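Local coordinates for SnoaL-like domain-containing protein (Novosphingobium aromaticivorans, PDB 2RFR), which is of unknown function but adopts the cystatin-like fold of the NTF2 superfamily, in which SnoaL-like domains commonly form a pocket between a curved sheet and helices, at residues Leu15-Glu20 / Ala130-Val135; Leu43-Gly48 / Thr124-Pro129. All coordinates share one frame; numbering follows the deposited sequence.

Contact 1. Residues Leu15-Glu20 / Ala130-Val135; sequences LEDREE and AGWRAV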
# COMPACT_ATOMS: atom_id res chain seq x y z
N LEU A 15 -5.15 -11.79 -13.27
CA LEU A 15 -5.54 -10.69 -12.38
C LEU A 15 -6.04 -11.22 -11.07
O LEU A 15 -5.72 -10.68 -10.01
CB LEU A 15 -6.57 -9.76 -13.01
CG LEU A 15 -6.10 -8.82 -14.10
CD1 LEU A 15 -7.32 -8.01 -14.50
CD2 LEU A 15 -5.02 -7.90 -13.59
N GLU A 16 -6.84 -12.28 -11.10
CA GLU A 16 -7.33 -12.89 -9.87
C GLU A 16 -6.21 -13.42 -9.01
O GLU A 16 -6.22 -13.30 -7.80
CB GLU A 16 -8.37 -13.98 -10.16
CG GLU A 16 -9.67 -13.42 -10.72
CD GLU A 16 -10.58 -14.50 -11.25
OE1 GLU A 16 -10.11 -15.53 -11.76
OE2 GLU A 16 -11.82 -14.35 -11.20
N ASP A 17 -5.24 -14.05 -9.63
CA ASP A 17 -4.08 -14.60 -8.93
C ASP A 17 -3.35 -13.47 -8.21
O ASP A 17 -3.03 -13.59 -7.02
CB ASP A 17 -3.12 -15.27 -9.95
CG ASP A 17 -3.62 -16.57 -10.51
OD1 ASP A 17 -4.49 -17.22 -9.93
OD2 ASP A 17 -3.01 -16.94 -11.53
N ARG A 18 -3.08 -12.37 -8.91
CA ARG A 18 -2.34 -11.27 -8.33
C ARG A 18 -3.12 -10.64 -7.20
O ARG A 18 -2.54 -10.29 -6.17
CB ARG A 18 -2.06 -10.25 -9.41
CG ARG A 18 -1.08 -10.75 -10.46
CD ARG A 18 -0.91 -9.76 -11.64
NE ARG A 18 -0.36 -8.51 -11.16
CZ ARG A 18 0.93 -8.33 -10.86
NH1 ARG A 18 1.79 -9.26 -11.13
NH2 ARG A 18 1.35 -7.19 -10.37
N GLU A 19 -4.43 -10.50 -7.36
CA GLU A 19 -5.23 -9.89 -6.33
C GLU A 19 -5.30 -10.79 -5.09
O GLU A 19 -5.31 -10.31 -3.95
CB GLU A 19 -6.59 -9.48 -6.93
CG GLU A 19 -7.63 -9.02 -5.97
CD GLU A 19 -7.29 -7.78 -5.31
OE1 GLU A 19 -6.42 -7.05 -5.77
OE2 GLU A 19 -7.99 -7.51 -4.33
N GLU A 20 -5.35 -12.11 -5.28
CA GLU A 20 -5.34 -13.05 -4.16
C GLU A 20 -4.06 -12.99 -3.40
O GLU A 20 -4.09 -13.01 -2.16
CB GLU A 20 -5.56 -14.47 -4.65
CG GLU A 20 -6.60 -15.27 -4.05
CD GLU A 20 -6.72 -16.69 -4.60
OE1 GLU A 20 -7.13 -16.89 -5.76
OE2 GLU A 20 -6.36 -17.56 -3.81
N ALA A 130 -7.15 -24.96 -2.40
CA ALA A 130 -7.97 -24.05 -1.63
C ALA A 130 -7.58 -22.57 -1.91
O ALA A 130 -8.06 -21.68 -1.20
CB ALA A 130 -7.79 -24.31 -0.18
N GLY A 131 -6.73 -22.33 -2.90
CA GLY A 131 -6.29 -20.97 -3.23
C GLY A 131 -4.81 -20.76 -3.03
O GLY A 131 -4.07 -21.64 -2.60
N TRP A 132 -4.36 -19.57 -3.35
CA TRP A 132 -2.98 -19.23 -3.14
C TRP A 132 -2.66 -19.23 -1.65
O TRP A 132 -3.44 -18.76 -0.84
CB TRP A 132 -2.69 -17.86 -3.75
CG TRP A 132 -2.62 -17.90 -5.24
CD1 TRP A 132 -3.65 -17.66 -6.14
CD2 TRP A 132 -1.47 -18.18 -6.03
NE1 TRP A 132 -3.18 -17.79 -7.41
CE2 TRP A 132 -1.85 -18.08 -7.39
CE3 TRP A 132 -0.14 -18.49 -5.74
CZ2 TRP A 132 -0.95 -18.29 -8.41
CZ3 TRP A 132 0.76 -18.69 -6.76
CH2 TRP A 132 0.35 -18.61 -8.09
N ARG A 133 -1.46 -19.73 -1.33
CA ARG A 133 -0.94 -19.71 0.04
C ARG A 133 0.55 -19.39 0.01
O ARG A 133 1.25 -19.68 -0.97
CB ARG A 133 -1.13 -21.09 0.71
CG ARG A 133 -2.54 -21.53 0.94
CD ARG A 133 -3.26 -20.73 2.00
NE ARG A 133 -4.62 -21.21 2.23
CZ ARG A 133 -5.68 -20.83 1.56
NH1 ARG A 133 -5.61 -20.04 0.51
NH2 ARG A 133 -6.87 -21.31 1.89
N ALA A 134 1.04 -18.77 1.08
CA ALA A 134 2.44 -18.52 1.23
C ALA A 134 3.22 -19.81 1.45
O ALA A 134 2.77 -20.73 2.15
CB ALA A 134 2.68 -17.54 2.42
N VAL A 135 4.41 -19.88 0.88
CA VAL A 135 5.33 -21.00 1.09
C VAL A 135 6.45 -20.58 2.01
O VAL A 135 6.65 -21.18 3.05
CB VAL A 135 5.86 -21.52 -0.25
CG1 VAL A 135 6.95 -22.61 -0.03
CG2 VAL A 135 4.70 -22.05 -1.10
O HOH W 1 -5.64 -17.03 -1.21
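W132 is gripped by two acidic side chains one helical turn apart, D17 and E20; the axis of helical segment 15-20 passes 9.0 Å from that of strand 131-135. The tight part is the buried D17-W132 pair. NE1 of W132 donates to OD1 of D17 at 2.9 Å with a nearly straight N-H...O angle of 168°, and CG of D17 lies 3.8 Å from CZ2 of W132. The acceptor lies in the ring plane, yet the indole N-H meets OD1 from above the carboxylate. With CG beside its backbone N (chi1 -75°), W132 directs its ring at the helix. The same D17 OD1 takes a salt bridge from R127, so OD1 has two donors.

E20 takes the neighbouring atom of the same edge, CD1, and from there reaches the strand backbone, where the contact is more open. Its chain, extended beyond CG, crosses the indole at about a right angle and lays CD 3.6 Å from CD1 of W132. OE2 accepts the backbone N of W132 on its syn side at 2.9 Å, tilted 33° out of the carboxylate plane, and passes CA of G131 at 3.5 Å. Water 1 donates both to OE2 of E20 and to O of W132, bridging the two on the side where E20 is partly exposed.

Helix 5-33 thus lies against the start of strand 131-141, while F125 and R127 of strand 112-128 pack on W132 and V92 of strand 81-93 touches D17.

Contact 2. Residues Leu43-Gly48 / Thr124-Pro129; sequences LWVEDG and TFRRTP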
# COMPACT_ATOMS: atom_id res chain seq x y z
N LEU A 43 -2.38 -18.44 6.44
CA LEU A 43 -1.94 -17.81 5.20
C LEU A 43 -0.89 -18.65 4.47
O LEU A 43 -0.72 -18.46 3.26
CB LEU A 43 -1.38 -16.42 5.50
CG LEU A 43 -2.31 -15.41 6.18
CD1 LEU A 43 -1.49 -14.15 6.53
CD2 LEU A 43 -3.50 -15.05 5.28
N TRP A 44 -0.17 -19.49 5.22
CA TRP A 44 0.83 -20.39 4.70
C TRP A 44 0.30 -21.77 4.45
O TRP A 44 -0.66 -22.22 5.07
CB TRP A 44 1.98 -20.53 5.71
CG TRP A 44 3.07 -19.45 5.70
CD1 TRP A 44 4.28 -19.52 5.14
CD2 TRP A 44 2.99 -18.15 6.38
NE1 TRP A 44 4.98 -18.38 5.41
CE2 TRP A 44 4.22 -17.53 6.18
CE3 TRP A 44 2.04 -17.51 7.16
CZ2 TRP A 44 4.51 -16.28 6.71
CZ3 TRP A 44 2.33 -16.25 7.68
CH2 TRP A 44 3.57 -15.66 7.46
N VAL A 45 0.99 -22.48 3.56
CA VAL A 45 0.87 -23.95 3.44
C VAL A 45 1.25 -24.57 4.77
O VAL A 45 1.92 -23.97 5.63
CB VAL A 45 1.70 -24.49 2.26
CG1 VAL A 45 1.21 -23.89 0.93
CG2 VAL A 45 3.19 -24.32 2.46
N GLU A 46 0.84 -25.83 4.96
CA GLU A 46 1.03 -26.47 6.26
C GLU A 46 2.48 -26.48 6.73
O GLU A 46 2.73 -26.26 7.91
CB GLU A 46 0.54 -27.95 6.22
CG GLU A 46 0.92 -28.76 7.50
CD GLU A 46 0.36 -28.19 8.80
OE1 GLU A 46 -0.78 -27.72 8.81
OE2 GLU A 46 1.07 -28.21 9.84
N ASP A 47 3.39 -26.75 5.82
CA ASP A 47 4.81 -26.77 6.14
C ASP A 47 5.55 -25.49 5.71
O ASP A 47 6.74 -25.47 5.45
CB ASP A 47 5.47 -28.01 5.53
CG ASP A 47 5.50 -28.01 4.05
OD1 ASP A 47 4.75 -27.24 3.42
OD2 ASP A 47 6.20 -28.92 3.48
N GLY A 48 4.81 -24.39 5.72
CA GLY A 48 5.37 -23.09 5.36
C GLY A 48 6.42 -22.61 6.34
O GLY A 48 6.48 -23.04 7.48
N THR A 124 7.32 -16.11 -1.16
CA THR A 124 6.96 -17.05 -2.21
C THR A 124 5.62 -17.65 -1.91
O THR A 124 5.23 -17.78 -0.75
CB THR A 124 8.00 -18.10 -2.40
OG1 THR A 124 8.09 -18.88 -1.23
CG2 THR A 124 9.37 -17.56 -2.77
N PHE A 125 4.91 -18.04 -2.98
CA PHE A 125 3.54 -18.54 -2.89
C PHE A 125 3.37 -19.71 -3.83
O PHE A 125 4.07 -19.85 -4.83
CB PHE A 125 2.53 -17.46 -3.27
CG PHE A 125 2.64 -16.18 -2.51
CD1 PHE A 125 3.50 -15.23 -2.91
CD2 PHE A 125 1.94 -15.97 -1.35
CE1 PHE A 125 3.64 -14.05 -2.20
CE2 PHE A 125 2.07 -14.79 -0.60
CZ PHE A 125 2.96 -13.84 -1.03
N ARG A 126 2.33 -20.49 -3.55
CA ARG A 126 1.90 -21.48 -4.53
C ARG A 126 0.41 -21.62 -4.54
O ARG A 126 -0.28 -21.37 -3.59
CB ARG A 126 2.61 -22.78 -4.35
CG ARG A 126 2.19 -23.58 -3.24
CD ARG A 126 2.78 -25.00 -3.49
NE ARG A 126 2.43 -25.80 -2.36
CZ ARG A 126 3.23 -26.17 -1.36
NH1 ARG A 126 4.53 -25.87 -1.33
NH2 ARG A 126 2.69 -26.90 -0.40
N ARG A 127 -0.08 -22.04 -5.70
CA ARG A 127 -1.50 -22.27 -5.89
C ARG A 127 -1.82 -23.59 -5.26
O ARG A 127 -1.28 -24.58 -5.67
CB ARG A 127 -1.81 -22.30 -7.39
CG ARG A 127 -3.31 -22.29 -7.69
CD ARG A 127 -3.56 -22.66 -9.18
NE ARG A 127 -2.79 -21.81 -10.11
CZ ARG A 127 -3.16 -20.56 -10.42
NH1 ARG A 127 -4.30 -20.00 -9.98
NH2 ARG A 127 -2.40 -19.85 -11.25
N THR A 128 -2.75 -23.65 -4.37
CA THR A 128 -3.20 -24.90 -3.77
C THR A 128 -4.63 -25.10 -4.18
O THR A 128 -5.26 -24.19 -4.68
CB THR A 128 -3.14 -24.84 -2.22
OG1 THR A 128 -4.28 -24.13 -1.68
CG2 THR A 128 -1.81 -24.24 -1.72
N PRO A 129 -5.18 -26.29 -3.91
CA PRO A 129 -6.60 -26.48 -4.24
C PRO A 129 -7.56 -25.54 -3.53
O PRO A 129 -8.66 -25.31 -4.04
CB PRO A 129 -6.85 -27.95 -3.86
CG PRO A 129 -5.53 -28.61 -4.00
CD PRO A 129 -4.53 -27.55 -3.52
O HOH W 2 6.28 -26.34 1.22
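V45 and T128 mark the nearest backbone approach, with CA atoms 8.3 Å apart, and V45 also opens a type I beta turn closed by a 2.9 Å bond from N of G48 to O of V45. At that separation the contact is made by side chains. V45 points toward strand 124-128, and its CG1, placed beside the backbone N (chi1 -60°), is the atom that reaches both partners. It sits 3.5 Å above one face of the R126 guanidinium, offset toward the rim, with its closest approach 3.6 Å from NH2 of R126. The methyl meets the face, while NH1 uses the edge for a water. Roughly at right angles to that approach, CG1 of V45 lies 4.0 Å from CG2 of T128, a looser methyl-to-methyl touch; T128 OG1 is hydrogen-bonded to O of G131 and N of A130, within the turn between the two strands.

R126 reaches over with its chain extended from CG to NE. D47 OD1 stays 4.4 Å from NH2 of R126, beyond a salt bridge, so any attraction is long-range. Water 2 links the two charges: it donates to OD1 of D47 at 2.8 Å and accepts from NH1 of R126 at 3.1 Å, in the guanidinium plane.

Between the two segments runs strand 131-141: A134 pairs by backbone with L43 and V45, and V135 pairs with T124. On the helix side of the sheet, L24 of helix 5-33 touches both L43 and F125.

In the fold
Contacts 1 and 2 lie with centres 9 Å apart, on the same side of the chain's centre, and meet through the hairpin of strands 112-128 and 131-141. Three pairs document the junction: packing of CE3 of W132 on C of R126 at 3.4 Å, packing of O of R133 on CB of F125 at 3.4 Å, and the salt bridge between NH1 of R127 and OD1 of D17, which measures 2.8 Å. Contact 1 fixes this hairpin to helix 5-33, and contact 2 joins it to the corner at E46 and D47, which leads into strand 48-52. No active-site residue or ligand is established, so neither contact can be assigned to a site.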